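Local coordinates for protein ricin B lectin (Clostridium thermocellum, PDB 3VSF) that acts as an exo-beta-1,3-galactanase, joining a family 43 glycoside hydrolase domain to a ricin-type, galactose-binding lectin domain, at residues 74-79 with 317-322; 80-85 with 112-117; 366-371 with 488-493; 387-392 with 472-477. All blocks are in the same frame, centred on the assembly; numbering follows the deposited sequence.

Contact 1 (74-79 with 317-322); sequences GEYRDD and KVNDSQ
Arg-77 and Tyr-76 meet Asn-319 and Val-318 where the end of strand 69-77 runs against a short 3-10 turn. The close part is made by two side chains of the turn. Asn-319 puts its amide against the backbone of Arg-77, with CG 3.4 Å from Arg-77 O, and the same amide stands at the edge of the Tyr-76 ring, the two planes 82° apart. Val-318 supplies the apolar half: its CB lies 4.0 Å from Arg-77 CD, and CG2 sits over the rim of one guanidinium face. A bend in the arginine chain (chi2 72°) carries that face back along the strand, where Arg-77 NH1 forms a salt bridge to Glu-75 OE2 at 2.7 Å; NH2 is paired with Glu-118. The guanidinium is thus held by two carboxylates and flanked by valine. Toward solvent the contact thins out. Asp-78 turns its CB from the turn and gives its carboxylate to the backbone of Ser-80, while the exposed Asp-79 OD1 and Lys-317 NZ remain 6.0 Å apart, at best a weak long-range attraction. In the five-bladed beta-propeller of the family, the contact joins the first blade to the last: strand 69-77 lies between strands 61-66 and 83-91, and the turn belongs to the loop linking strands 301-309 and 322-330.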
loop_
_atom_site.group_PDB
_atom_site.type_symbol
_atom_site.label_atom_id
_atom_site.label_comp_id
_atom_site.label_asym_id
_atom_site.label_seq_id
_atom_site.Cartn_x
_atom_site.Cartn_y
_atom_site.Cartn_z
ATOM N N GLY A 74 -10.992 9.340 9.293
ATOM C CA GLY A 74 -10.197 10.245 8.482
ATOM C C GLY A 74 -10.630 11.686 8.661
ATOM O O GLY A 74 -11.686 11.954 9.232
ATOM N N GLU A 75 -9.819 12.617 8.173
ATOM C CA GLU A 75 -10.127 14.037 8.306
ATOM C C GLU A 75 -10.279 14.715 6.947
ATOM O O GLU A 75 -9.908 14.153 5.919
ATOM C CB GLU A 75 -9.054 14.741 9.142
ATOM C CG GLU A 75 -7.631 14.559 8.631
ATOM C CD GLU A 75 -7.335 15.389 7.398
ATOM O OE1 GLU A 75 -7.958 16.460 7.233
ATOM O OE2 GLU A 75 -6.481 14.966 6.591
ATOM N N TYR A 76 -10.831 15.924 6.955
ATOM C CA TYR A 76 -11.023 16.692 5.730
ATOM C C TYR A 76 -11.163 18.179 6.032
ATOM O O TYR A 76 -11.893 18.571 6.944
ATOM C CB TYR A 76 -12.250 16.192 4.965
ATOM C CG TYR A 76 -13.567 16.481 5.652
ATOM C CD1 TYR A 76 -14.477 17.375 5.104
ATOM C CD2 TYR A 76 -13.897 15.862 6.850
ATOM C CE1 TYR A 76 -15.682 17.641 5.729
ATOM C CE2 TYR A 76 -15.098 16.123 7.484
ATOM C CZ TYR A 76 -15.987 17.013 6.918
ATOM O OH TYR A 76 -17.184 17.276 7.545
ATOM N N ARG A 77 -10.459 19.002 5.262
ATOM C CA ARG A 77 -10.514 20.451 5.429
ATOM C C ARG A 77 -11.823 21.037 4.902
ATOM O O ARG A 77 -12.677 20.310 4.397
ATOM C CB ARG A 77 -9.324 21.116 4.730
ATOM C CG ARG A 77 -8.004 21.008 5.482
ATOM C CD ARG A 77 -7.430 19.596 5.457
ATOM N NE ARG A 77 -6.012 19.596 5.811
ATOM C CZ ARG A 77 -5.246 18.511 5.858
ATOM N NH1 ARG A 77 -5.755 17.320 5.572
ATOM N NH2 ARG A 77 -3.966 18.617 6.189
ATOM N N ASP A 78 -11.967 22.354 5.026
ATOM C CA ASP A 78 -13.151 23.060 4.540
ATOM C C ASP A 78 -12.790 24.095 3.476
ATOM O O ASP A 78 -11.885 23.881 2.672
ATOM C CB ASP A 78 -13.891 23.738 5.698
ATOM C CG ASP A 78 -12.994 24.658 6.509
ATOM O OD1 ASP A 78 -13.373 25.011 7.646
ATOM O OD2 ASP A 78 -11.909 25.025 6.013
ATOM N N ASP A 79 -13.502 25.219 3.478
ATOM C CA ASP A 79 -13.236 26.294 2.526
ATOM C C ASP A 79 -11.940 27.030 2.853
ATOM O O ASP A 79 -11.264 27.542 1.961
ATOM C CB ASP A 79 -14.404 27.283 2.478
ATOM C CG ASP A 79 -15.621 26.715 1.776
ATOM O OD1 ASP A 79 -15.459 25.783 0.958
ATOM O OD2 ASP A 79 -16.742 27.199 2.042
ATOM N N LYS A 317 -7.285 21.000 -4.017
ATOM C CA LYS A 317 -7.558 21.109 -2.590
ATOM C C LYS A 317 -7.525 19.730 -1.943
ATOM O O LYS A 317 -7.798 18.722 -2.596
ATOM C CB LYS A 317 -8.908 21.784 -2.345
ATOM C CG LYS A 317 -10.095 21.042 -2.935
ATOM C CD LYS A 317 -11.381 21.841 -2.778
ATOM C CE LYS A 317 -12.556 21.132 -3.434
ATOM N NZ LYS A 317 -13.801 21.947 -3.375
ATOM N N VAL A 318 -7.188 19.692 -0.659
ATOM C CA VAL A 318 -7.060 18.436 0.072
ATOM C C VAL A 318 -8.272 17.523 -0.111
ATOM O O VAL A 318 -8.129 16.309 -0.235
ATOM C CB VAL A 318 -6.830 18.685 1.577
ATOM C CG1 VAL A 318 -6.783 17.367 2.334
ATOM C CG2 VAL A 318 -5.550 19.476 1.792
ATOM N N ASN A 319 -9.463 18.114 -0.135
ATOM C CA ASN A 319 -10.697 17.343 -0.252
ATOM C C ASN A 319 -10.839 16.620 -1.590
ATOM O O ASN A 319 -11.679 15.733 -1.738
ATOM C CB ASN A 319 -11.914 18.237 -0.006
ATOM C CG ASN A 319 -11.918 18.845 1.383
ATOM O OD1 ASN A 319 -12.433 18.252 2.331
ATOM N ND2 ASN A 319 -11.340 20.034 1.509
ATOM N N ASP A 320 -10.016 17.003 -2.562
ATOM C CA ASP A 320 -10.039 16.373 -3.877
ATOM C C ASP A 320 -9.025 15.237 -3.972
ATOM O O ASP A 320 -8.731 14.747 -5.063
ATOM C CB ASP A 320 -9.778 17.404 -4.978
ATOM C CG ASP A 320 -10.907 18.405 -5.121
ATOM O OD1 ASP A 320 -12.061 18.056 -4.793
ATOM O OD2 ASP A 320 -10.641 19.541 -5.571
ATOM N N SER A 321 -8.496 14.821 -2.827
ATOM C CA SER A 321 -7.520 13.738 -2.784
ATOM C C SER A 321 -8.185 12.379 -2.978
ATOM O O SER A 321 -9.265 12.125 -2.445
ATOM C CB SER A 321 -6.750 13.759 -1.462
ATOM O OG SER A 321 -5.981 14.941 -1.341
ATOM N N GLN A 322 -7.530 11.511 -3.742
ATOM C CA GLN A 322 -8.051 10.176 -4.015
ATOM C C GLN A 322 -7.359 9.134 -3.141
ATOM O O GLN A 322 -6.367 9.432 -2.475
ATOM C CB GLN A 322 -7.886 9.840 -5.496
ATOM C CG GLN A 322 -8.710 10.728 -6.418
ATOM C CD GLN A 322 -8.080 10.910 -7.785
ATOM O OE1 GLN A 322 -6.877 10.717 -7.959
ATOM N NE2 GLN A 322 -8.893 11.289 -8.765
#

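Contact 2 (80-85 with 112-117); sequences SNLFLG and LNHCNI
Phe-83 has the largest share of the contact, its ring lying against Ile-117 and beside Cys-115. Ile-117 CB stands over one ring face, 3.8 Å from the Phe-83 centroid and 19° off the normal, a CH-pi contact that CG1 and CD1 extend along the CD2-CE2 side. At the edge, near the ring plane, Cys-115 SG makes a sulfur-aromatic contact 5.2 Å from the same centroid. Leu-112 adds a looser touch, CD2 to Phe-83 CE2 at 4.2 Å. With CG anti to N (chi1 176°), the phenyl group is swung across to the second segment while the backbone of the same residue is tied there too: Phe-83 N donates to Cys-115 O at 3.0 Å, an almost straight bond. Leu-82, next in buried surface, straddles the outer side, CD1 reaching the His-114 imidazole and CD2 lying 3.7 Å from Asn-116 ND2. Its own backbone N is fixed by Asp-78. Strand 131-138 backs this group, with Trp-137 against Leu-112 and Cys-115, and Met-135 against Ile-117. The contact joins two neighbouring blades of the five-bladed beta-propeller characteristic of family 43: the start of strand 83-91 in the first and of strand 116-124 in the second.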
loop_
_atom_site.group_PDB
_atom_site.type_symbol
_atom_site.label_atom_id
_atom_site.label_comp_id
_atom_site.label_asym_id
_atom_site.label_seq_id
_atom_site.Cartn_x
_atom_site.Cartn_y
_atom_site.Cartn_z
ATOM N N SER A 80 -11.599 27.084 4.136
ATOM C CA SER A 80 -10.383 27.762 4.570
ATOM C C SER A 80 -9.239 26.774 4.784
ATOM O O SER A 80 -8.255 27.089 5.452
ATOM C CB SER A 80 -10.640 28.566 5.846
ATOM O OG SER A 80 -11.629 29.561 5.632
ATOM N N ASN A 81 -9.377 25.582 4.211
ATOM C CA ASN A 81 -8.363 24.539 4.338
ATOM C C ASN A 81 -8.012 24.260 5.797
ATOM O O ASN A 81 -6.860 23.979 6.127
ATOM C CB ASN A 81 -7.106 24.911 3.547
ATOM C CG ASN A 81 -6.168 23.733 3.348
ATOM O OD1 ASN A 81 -6.604 22.586 3.257
ATOM N ND2 ASN A 81 -4.872 24.014 3.278
ATOM N N LEU A 82 -9.015 24.340 6.666
ATOM C CA LEU A 82 -8.818 24.086 8.089
ATOM C C LEU A 82 -9.590 22.851 8.539
ATOM O O LEU A 82 -10.482 22.373 7.837
ATOM C CB LEU A 82 -9.254 25.296 8.916
ATOM C CG LEU A 82 -8.514 26.605 8.644
ATOM C CD1 LEU A 82 -9.118 27.734 9.464
ATOM C CD2 LEU A 82 -7.030 26.456 8.940
ATOM N N PHE A 83 -9.242 22.341 9.716
ATOM C CA PHE A 83 -9.909 21.173 10.275
ATOM C C PHE A 83 -11.416 21.387 10.372
ATOM O O PHE A 83 -11.882 22.261 11.102
ATOM C CB PHE A 83 -9.346 20.850 11.658
ATOM C CG PHE A 83 -10.039 19.708 12.342
ATOM C CD1 PHE A 83 -10.687 18.732 11.606
ATOM C CD2 PHE A 83 -10.050 19.615 13.722
ATOM C CE1 PHE A 83 -11.328 17.685 12.232
ATOM C CE2 PHE A 83 -10.691 18.567 14.355
ATOM C CZ PHE A 83 -11.331 17.601 13.608
ATOM N N LEU A 84 -12.175 20.581 9.634
ATOM C CA LEU A 84 -13.630 20.657 9.668
ATOM C C LEU A 84 -14.204 19.546 10.544
ATOM O O LEU A 84 -14.963 19.809 11.477
ATOM C CB LEU A 84 -14.205 20.570 8.252
ATOM C CG LEU A 84 -15.655 21.012 8.023
ATOM C CD1 LEU A 84 -15.963 21.063 6.534
ATOM C CD2 LEU A 84 -16.650 20.112 8.744
ATOM N N GLY A 85 -13.839 18.305 10.241
ATOM C CA GLY A 85 -14.330 17.166 10.995
ATOM C C GLY A 85 -13.567 15.884 10.720
ATOM O O GLY A 85 -12.911 15.746 9.688
ATOM N N LEU A 112 -10.113 23.366 18.738
ATOM C CA LEU A 112 -10.375 22.642 17.499
ATOM C C LEU A 112 -11.119 23.523 16.503
ATOM O O LEU A 112 -11.412 23.101 15.385
ATOM C CB LEU A 112 -11.170 21.364 17.772
ATOM C CG LEU A 112 -10.475 20.299 18.622
ATOM C CD1 LEU A 112 -11.373 19.081 18.786
ATOM C CD2 LEU A 112 -9.141 19.907 18.007
ATOM N N ASN A 113 -11.425 24.748 16.916
ATOM C CA ASN A 113 -12.119 25.696 16.052
ATOM C C ASN A 113 -11.254 26.140 14.878
ATOM O O ASN A 113 -11.635 25.986 13.718
ATOM C CB ASN A 113 -12.579 26.916 16.853
ATOM C CG ASN A 113 -13.714 26.596 17.808
ATOM O OD1 ASN A 113 -13.512 25.956 18.838
ATOM N ND2 ASN A 113 -14.917 27.046 17.469
ATOM N N HIS A 114 -10.084 26.684 15.187
ATOM C CA HIS A 114 -9.184 27.195 14.163
ATOM C C HIS A 114 -7.836 26.485 14.242
ATOM O O HIS A 114 -6.896 26.988 14.858
ATOM C CB HIS A 114 -9.002 28.704 14.340
ATOM C CG HIS A 114 -8.231 29.357 13.236
ATOM N ND1 HIS A 114 -8.817 29.760 12.055
ATOM C CD2 HIS A 114 -6.921 29.682 13.136
ATOM C CE1 HIS A 114 -7.901 30.303 11.274
ATOM N NE2 HIS A 114 -6.741 30.269 11.906
ATOM N N CYS A 115 -7.747 25.313 13.617
ATOM C CA CYS A 115 -6.534 24.504 13.693
ATOM C C CYS A 115 -6.409 23.510 12.540
ATOM O O CYS A 115 -7.312 23.374 11.715
ATOM C CB CYS A 115 -6.493 23.740 15.018
ATOM S SG CYS A 115 -7.686 22.383 15.124
ATOM N N ASN A 116 -5.276 22.816 12.502
ATOM C CA ASN A 116 -5.044 21.754 11.531
ATOM C C ASN A 116 -4.980 20.397 12.218
ATOM O O ASN A 116 -4.189 20.196 13.139
ATOM C CB ASN A 116 -3.740 21.992 10.767
ATOM C CG ASN A 116 -3.732 23.309 10.017
ATOM O OD1 ASN A 116 -2.821 24.122 10.179
ATOM N ND2 ASN A 116 -4.746 23.524 9.187
ATOM N N ILE A 117 -5.816 19.465 11.774
ATOM C CA ILE A 117 -5.751 18.095 12.267
ATOM C C ILE A 117 -5.609 17.117 11.110
ATOM O O ILE A 117 -6.402 17.135 10.169
ATOM C CB ILE A 117 -6.979 17.724 13.115
ATOM C CG1 ILE A 117 -6.828 18.285 14.529
ATOM C CG2 ILE A 117 -7.146 16.215 13.175
ATOM C CD1 ILE A 117 -7.768 17.664 15.534
#

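Contact 3 (366-371 with 488-493); sequences VNKNSG and GGTNQH
The amide of Asn-367 lies near three carbonyl oxygens of 488-493, its CG 4.1 Å from His-493 O and about as far from Thr-490 O, with Asn-491 O close by. Its placement follows from the first torsion (chi1 -173°), which carries the group away from its own N and toward the other segment. A second amide, that of Asn-369, crosses the Thr-490 side chain at about a right angle; the Asn-369 CG to Thr-490 OG1 distance is 3.7 Å, and Trp-473 packs against both residues. The imidazole of His-493 is covered on one face from within its own segment, by Gly-489 O and Thr-490 CA. Between the flat groups the backbones are linked: Lys-368 N donates to His-493 O at 2.9 Å, and Asn-369 N makes a weak bond to Thr-490 O. This is where the beta-trefoil closes on itself, strand 363-367 near its start pairing with strand 494-498 at its end; Gln-492, His-493 and Trp-494 form a Q-x-W sequence of the ricin type. Gln-492, whose CB is directed away from the other segment, has its NE2 hydrogen-bonded to Asp-469 and Ser-485. The aliphatic part of Lys-368 lies against the other segment, CB 3.9 Å from His-493 CB and CG 3.9 Å from Thr-490 CB, before its chain runs on beside Tyr-456.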
loop_
_atom_site.group_PDB
_atom_site.type_symbol
_atom_site.label_atom_id
_atom_site.label_comp_id
_atom_site.label_asym_id
_atom_site.label_seq_id
_atom_site.Cartn_x
_atom_site.Cartn_y
_atom_site.Cartn_z
ATOM N N VAL A 366 2.366 -20.113 -27.584
ATOM C CA VAL A 366 3.109 -21.166 -28.265
ATOM C C VAL A 366 4.135 -20.598 -29.240
ATOM O O VAL A 366 3.795 -19.820 -30.129
ATOM C CB VAL A 366 2.160 -22.101 -29.039
ATOM C CG1 VAL A 366 2.916 -23.315 -29.548
ATOM C CG2 VAL A 366 0.999 -22.523 -28.153
ATOM N N ASN A 367 5.391 -20.996 -29.066
ATOM C CA ASN A 367 6.465 -20.556 -29.947
ATOM C C ASN A 367 6.369 -21.218 -31.318
ATOM O O ASN A 367 6.113 -22.417 -31.421
ATOM C CB ASN A 367 7.828 -20.850 -29.316
ATOM C CG ASN A 367 8.977 -20.253 -30.106
ATOM O OD1 ASN A 367 8.852 -19.173 -30.684
ATOM N ND2 ASN A 367 10.102 -20.958 -30.139
ATOM N N LYS A 368 6.573 -20.431 -32.370
ATOM C CA LYS A 368 6.480 -20.938 -33.734
ATOM C C LYS A 368 7.581 -21.946 -34.040
ATOM O O LYS A 368 7.323 -23.010 -34.600
ATOM C CB LYS A 368 6.529 -19.785 -34.741
ATOM C CG LYS A 368 6.598 -20.230 -36.194
ATOM C CD LYS A 368 5.422 -21.122 -36.559
ATOM C CE LYS A 368 5.521 -21.611 -37.996
ATOM N NZ LYS A 368 4.405 -22.533 -38.349
ATOM N N ASN A 369 8.810 -21.608 -33.662
ATOM C CA ASN A 369 9.965 -22.441 -33.978
ATOM C C ASN A 369 10.055 -23.725 -33.155
ATOM O O ASN A 369 10.303 -24.800 -33.699
ATOM C CB ASN A 369 11.258 -21.637 -33.835
ATOM C CG ASN A 369 12.497 -22.487 -34.032
ATOM O OD1 ASN A 369 12.863 -22.817 -35.159
ATOM N ND2 ASN A 369 13.152 -22.844 -32.933
ATOM N N SER A 370 9.855 -23.609 -31.846
ATOM C CA SER A 370 10.037 -24.746 -30.947
ATOM C C SER A 370 8.751 -25.537 -30.734
ATOM O O SER A 370 8.788 -26.748 -30.522
ATOM C CB SER A 370 10.579 -24.276 -29.597
ATOM O OG SER A 370 9.625 -23.483 -28.913
ATOM N N GLY A 371 7.618 -24.846 -30.785
ATOM C CA GLY A 371 6.339 -25.473 -30.508
ATOM C C GLY A 371 6.081 -25.550 -29.015
ATOM O O GLY A 371 5.045 -26.052 -28.577
ATOM N N GLY A 488 13.112 -11.031 -37.063
ATOM C CA GLY A 488 12.247 -11.743 -37.986
ATOM C C GLY A 488 12.340 -13.253 -37.868
ATOM O O GLY A 488 11.760 -13.982 -38.673
ATOM N N GLY A 489 13.074 -13.726 -36.866
ATOM C CA GLY A 489 13.207 -15.151 -36.630
ATOM C C GLY A 489 11.917 -15.761 -36.118
ATOM O O GLY A 489 11.078 -15.066 -35.545
ATOM N N THR A 490 11.755 -17.064 -36.322
ATOM C CA THR A 490 10.546 -17.755 -35.889
ATOM C C THR A 490 10.564 -18.025 -34.389
ATOM O O THR A 490 9.533 -18.339 -33.794
ATOM C CB THR A 490 10.346 -19.082 -36.643
ATOM O OG1 THR A 490 11.491 -19.922 -36.449
ATOM C CG2 THR A 490 10.158 -18.823 -38.130
ATOM N N ASN A 491 11.739 -17.905 -33.781
ATOM C CA ASN A 491 11.861 -18.068 -32.339
ATOM C C ASN A 491 11.344 -16.833 -31.611
ATOM O O ASN A 491 11.323 -16.784 -30.381
ATOM C CB ASN A 491 13.312 -18.348 -31.944
ATOM C CG ASN A 491 14.239 -17.191 -32.265
ATOM O OD1 ASN A 491 14.093 -16.528 -33.293
ATOM N ND2 ASN A 491 15.198 -16.940 -31.381
ATOM N N GLN A 492 10.923 -15.838 -32.387
ATOM C CA GLN A 492 10.396 -14.595 -31.841
ATOM C C GLN A 492 8.901 -14.468 -32.113
ATOM O O GLN A 492 8.269 -13.489 -31.715
ATOM C CB GLN A 492 11.134 -13.398 -32.441
ATOM C CG GLN A 492 12.625 -13.386 -32.159
ATOM C CD GLN A 492 13.335 -12.233 -32.837
ATOM O OE1 GLN A 492 12.835 -11.667 -33.811
ATOM N NE2 GLN A 492 14.506 -11.874 -32.325
ATOM N N HIS A 493 8.342 -15.461 -32.796
ATOM C CA HIS A 493 6.923 -15.451 -33.142
ATOM C C HIS A 493 6.127 -16.365 -32.216
ATOM O O HIS A 493 6.496 -17.519 -32.000
ATOM C CB HIS A 493 6.728 -15.869 -34.601
ATOM C CG HIS A 493 7.464 -15.005 -35.580
ATOM N ND1 HIS A 493 7.468 -15.254 -36.935
ATOM C CD2 HIS A 493 8.216 -13.895 -35.399
ATOM C CE1 HIS A 493 8.193 -14.335 -37.547
ATOM N NE2 HIS A 493 8.658 -13.498 -36.638
#

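Contact 4 (387-392 with 472-477); sequences IVQWTD and KWSTED
In the beta-trefoil lectin domain, Gln-389 and Trp-390 of strand 385-390, with Thr-391 following, catch Ser-474 to Asp-477 of the loop that leads from strand 467-470 to strand 479-484, a neighbour of strand 385-390 in the sheet. Gln-389 works through its amide. From a first torsion that sets CG between N and the carbonyl carbon (chi1 71°) the chain runs out extended, and NE2 is placed between two loop carbonyls, donating to Glu-476 O at 2.9 Å and, more weakly, to Ser-474 O at 2.9 Å. The Glu-476 oxygen sits 22° out of the amide plane. On the other side of the amide, OE1 is bonded to Ser-370 OG. Asp-477 covers one face of the Trp-390 indole: its CB lies over the six-membered ring, 3.6 Å from the centroid in a CH-pi contact, and the carboxylate is stacked over the ring system, the planes 8° apart. That flat position aims the carboxylate at the next residue. Asp-477 OD1 receives Thr-391 OG1 on its syn lone pair at 2.9 Å, and takes a weak bond from Thr-391 N at 3.0 Å. Lys-372 touches both Thr-391 and Asp-477. One clear and one weak donor on OD1 would favour the ionised carboxylate of Asp-477, and Gln-389, engaged at both its nitrogen and its oxygen, has its amide orientation settled by its partners.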
loop_
_atom_site.group_PDB
_atom_site.type_symbol
_atom_site.label_atom_id
_atom_site.label_comp_id
_atom_site.label_asym_id
_atom_site.label_seq_id
_atom_site.Cartn_x
_atom_site.Cartn_y
_atom_site.Cartn_z
ATOM N N ILE A 387 11.635 -17.092 -16.575
ATOM C CA ILE A 387 10.645 -17.524 -17.554
ATOM C C ILE A 387 11.293 -18.414 -18.608
ATOM O O ILE A 387 12.289 -18.036 -19.225
ATOM C CB ILE A 387 9.973 -16.327 -18.253
ATOM C CG1 ILE A 387 9.219 -15.470 -17.233
ATOM C CG2 ILE A 387 9.025 -16.807 -19.337
ATOM C CD1 ILE A 387 8.110 -16.209 -16.514
ATOM N N VAL A 388 10.726 -19.598 -18.808
ATOM C CA VAL A 388 11.267 -20.551 -19.769
ATOM C C VAL A 388 10.169 -21.111 -20.664
ATOM O O VAL A 388 8.985 -20.991 -20.357
ATOM C CB VAL A 388 11.966 -21.727 -19.061
ATOM C CG1 VAL A 388 13.121 -21.226 -18.210
ATOM C CG2 VAL A 388 10.969 -22.500 -18.213
ATOM N N GLN A 389 10.570 -21.720 -21.776
ATOM C CA GLN A 389 9.628 -22.413 -22.643
ATOM C C GLN A 389 9.544 -23.872 -22.217
ATOM O O GLN A 389 10.541 -24.463 -21.799
ATOM C CB GLN A 389 10.057 -22.320 -24.108
ATOM C CG GLN A 389 11.286 -23.149 -24.451
ATOM C CD GLN A 389 11.526 -23.243 -25.945
ATOM O OE1 GLN A 389 10.835 -22.604 -26.737
ATOM N NE2 GLN A 389 12.510 -24.044 -26.336
ATOM N N TRP A 390 8.353 -24.452 -22.316
ATOM C CA TRP A 390 8.160 -25.841 -21.926
ATOM C C TRP A 390 7.092 -26.504 -22.785
ATOM O O TRP A 390 6.322 -25.827 -23.467
ATOM C CB TRP A 390 7.778 -25.933 -20.448
ATOM C CG TRP A 390 8.114 -27.253 -19.827
ATOM C CD1 TRP A 390 7.315 -28.356 -19.757
ATOM C CD2 TRP A 390 9.345 -27.607 -19.186
ATOM N NE1 TRP A 390 7.971 -29.376 -19.113
ATOM C CE2 TRP A 390 9.221 -28.942 -18.752
ATOM C CE3 TRP A 390 10.541 -26.926 -18.938
ATOM C CZ2 TRP A 390 10.245 -29.608 -18.083
ATOM C CZ3 TRP A 390 11.556 -27.589 -18.273
ATOM C CH2 TRP A 390 11.402 -28.916 -17.854
ATOM N N THR A 391 7.052 -27.832 -22.749
ATOM C CA THR A 391 6.080 -28.589 -23.525
ATOM C C THR A 391 4.664 -28.348 -23.012
ATOM O O THR A 391 4.426 -28.345 -21.804
ATOM C CB THR A 391 6.380 -30.100 -23.487
ATOM O OG1 THR A 391 7.708 -30.339 -23.969
ATOM C CG2 THR A 391 5.387 -30.863 -24.348
ATOM N N ASP A 392 3.732 -28.144 -23.937
ATOM C CA ASP A 392 2.334 -27.935 -23.585
ATOM C C ASP A 392 1.813 -29.114 -22.771
ATOM O O ASP A 392 1.539 -30.182 -23.318
ATOM C CB ASP A 392 1.491 -27.755 -24.849
ATOM C CG ASP A 392 0.067 -27.323 -24.548
ATOM O OD1 ASP A 392 -0.423 -27.607 -23.435
ATOM O OD2 ASP A 392 -0.562 -26.698 -25.428
ATOM N N LYS A 472 18.770 -18.362 -28.186
ATOM C CA LYS A 472 19.526 -19.275 -29.038
ATOM C C LYS A 472 18.646 -20.217 -29.856
ATOM O O LYS A 472 19.066 -21.323 -30.195
ATOM C CB LYS A 472 20.513 -20.090 -28.200
ATOM C CG LYS A 472 21.967 -19.709 -28.410
ATOM C CD LYS A 472 22.258 -18.320 -27.881
ATOM C CE LYS A 472 23.672 -17.892 -28.238
ATOM N NZ LYS A 472 23.862 -17.817 -29.714
ATOM N N TRP A 473 17.433 -19.778 -30.172
ATOM C CA TRP A 473 16.513 -20.585 -30.967
ATOM C C TRP A 473 16.273 -21.957 -30.340
ATOM O O TRP A 473 15.941 -22.913 -31.041
ATOM C CB TRP A 473 17.051 -20.764 -32.389
ATOM C CG TRP A 473 17.089 -19.504 -33.196
ATOM C CD1 TRP A 473 17.900 -18.425 -32.995
ATOM C CD2 TRP A 473 16.300 -19.201 -34.351
ATOM N NE1 TRP A 473 17.655 -17.465 -33.946
ATOM C CE2 TRP A 473 16.677 -17.918 -34.792
ATOM C CE3 TRP A 473 15.305 -19.889 -35.053
ATOM C CZ2 TRP A 473 16.097 -17.307 -35.901
ATOM C CZ3 TRP A 473 14.729 -19.283 -36.156
ATOM C CH2 TRP A 473 15.127 -18.004 -36.568
ATOM N N SER A 474 16.443 -22.049 -29.026
ATOM C CA SER A 474 16.286 -23.319 -28.324
ATOM C C SER A 474 14.980 -24.017 -28.685
ATOM O O SER A 474 13.936 -23.380 -28.820
ATOM C CB SER A 474 16.364 -23.121 -26.811
ATOM O OG SER A 474 16.154 -24.350 -26.135
ATOM N N THR A 475 15.051 -25.334 -28.835
ATOM C CA THR A 475 13.890 -26.130 -29.199
ATOM C C THR A 475 13.579 -27.148 -28.105
ATOM O O THR A 475 12.711 -28.005 -28.266
ATOM C CB THR A 475 14.117 -26.858 -30.539
ATOM O OG1 THR A 475 12.945 -27.604 -30.893
ATOM C CG2 THR A 475 15.307 -27.802 -30.438
ATOM N N GLU A 476 14.288 -27.039 -26.987
ATOM C CA GLU A 476 14.159 -27.998 -25.895
ATOM C C GLU A 476 13.458 -27.397 -24.682
ATOM O O GLU A 476 13.255 -26.186 -24.604
ATOM C CB GLU A 476 15.538 -28.521 -25.490
ATOM C CG GLU A 476 16.352 -29.069 -26.650
ATOM C CD GLU A 476 15.680 -30.248 -27.323
ATOM O OE1 GLU A 476 15.102 -31.090 -26.605
ATOM O OE2 GLU A 476 15.725 -30.327 -28.570
ATOM N N ASP A 477 13.086 -28.256 -23.737
ATOM C CA ASP A 477 12.462 -27.812 -22.495
ATOM C C ASP A 477 13.445 -27.015 -21.646
ATOM O O ASP A 477 14.624 -27.362 -21.552
ATOM C CB ASP A 477 11.940 -29.007 -21.693
ATOM C CG ASP A 477 10.639 -29.558 -22.244
ATOM O OD1 ASP A 477 9.869 -28.782 -22.847
ATOM O OD2 ASP A 477 10.384 -30.769 -22.067
#

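The contacts fall into two pairs, one in each domain, on opposite sides of the chain's centre. Contacts 1 and 2 have centres 11 Å apart and share the first propeller blade, whose strands 69-77 and 83-91 are neighbours; Asp-78 CB touches Leu-84 CD1 at 3.5 Å. Contacts 3 and 4, with centres 10 Å apart, adjoin in the trefoil, where Trp-473 CZ3 lies 3.3 Å from Thr-490 OG1, and a glycerol, probably from the crystallisation liquor, is hydrogen-bonded to Asn-491. Contact 2 is nested along the chain within contact 1, and contact 4 within contact 3. Between the pairs, centres are 54 to 64 Å apart. All four lie away from the galactose site at Asp-422, Asp-425, Asn-440 and Asn-444.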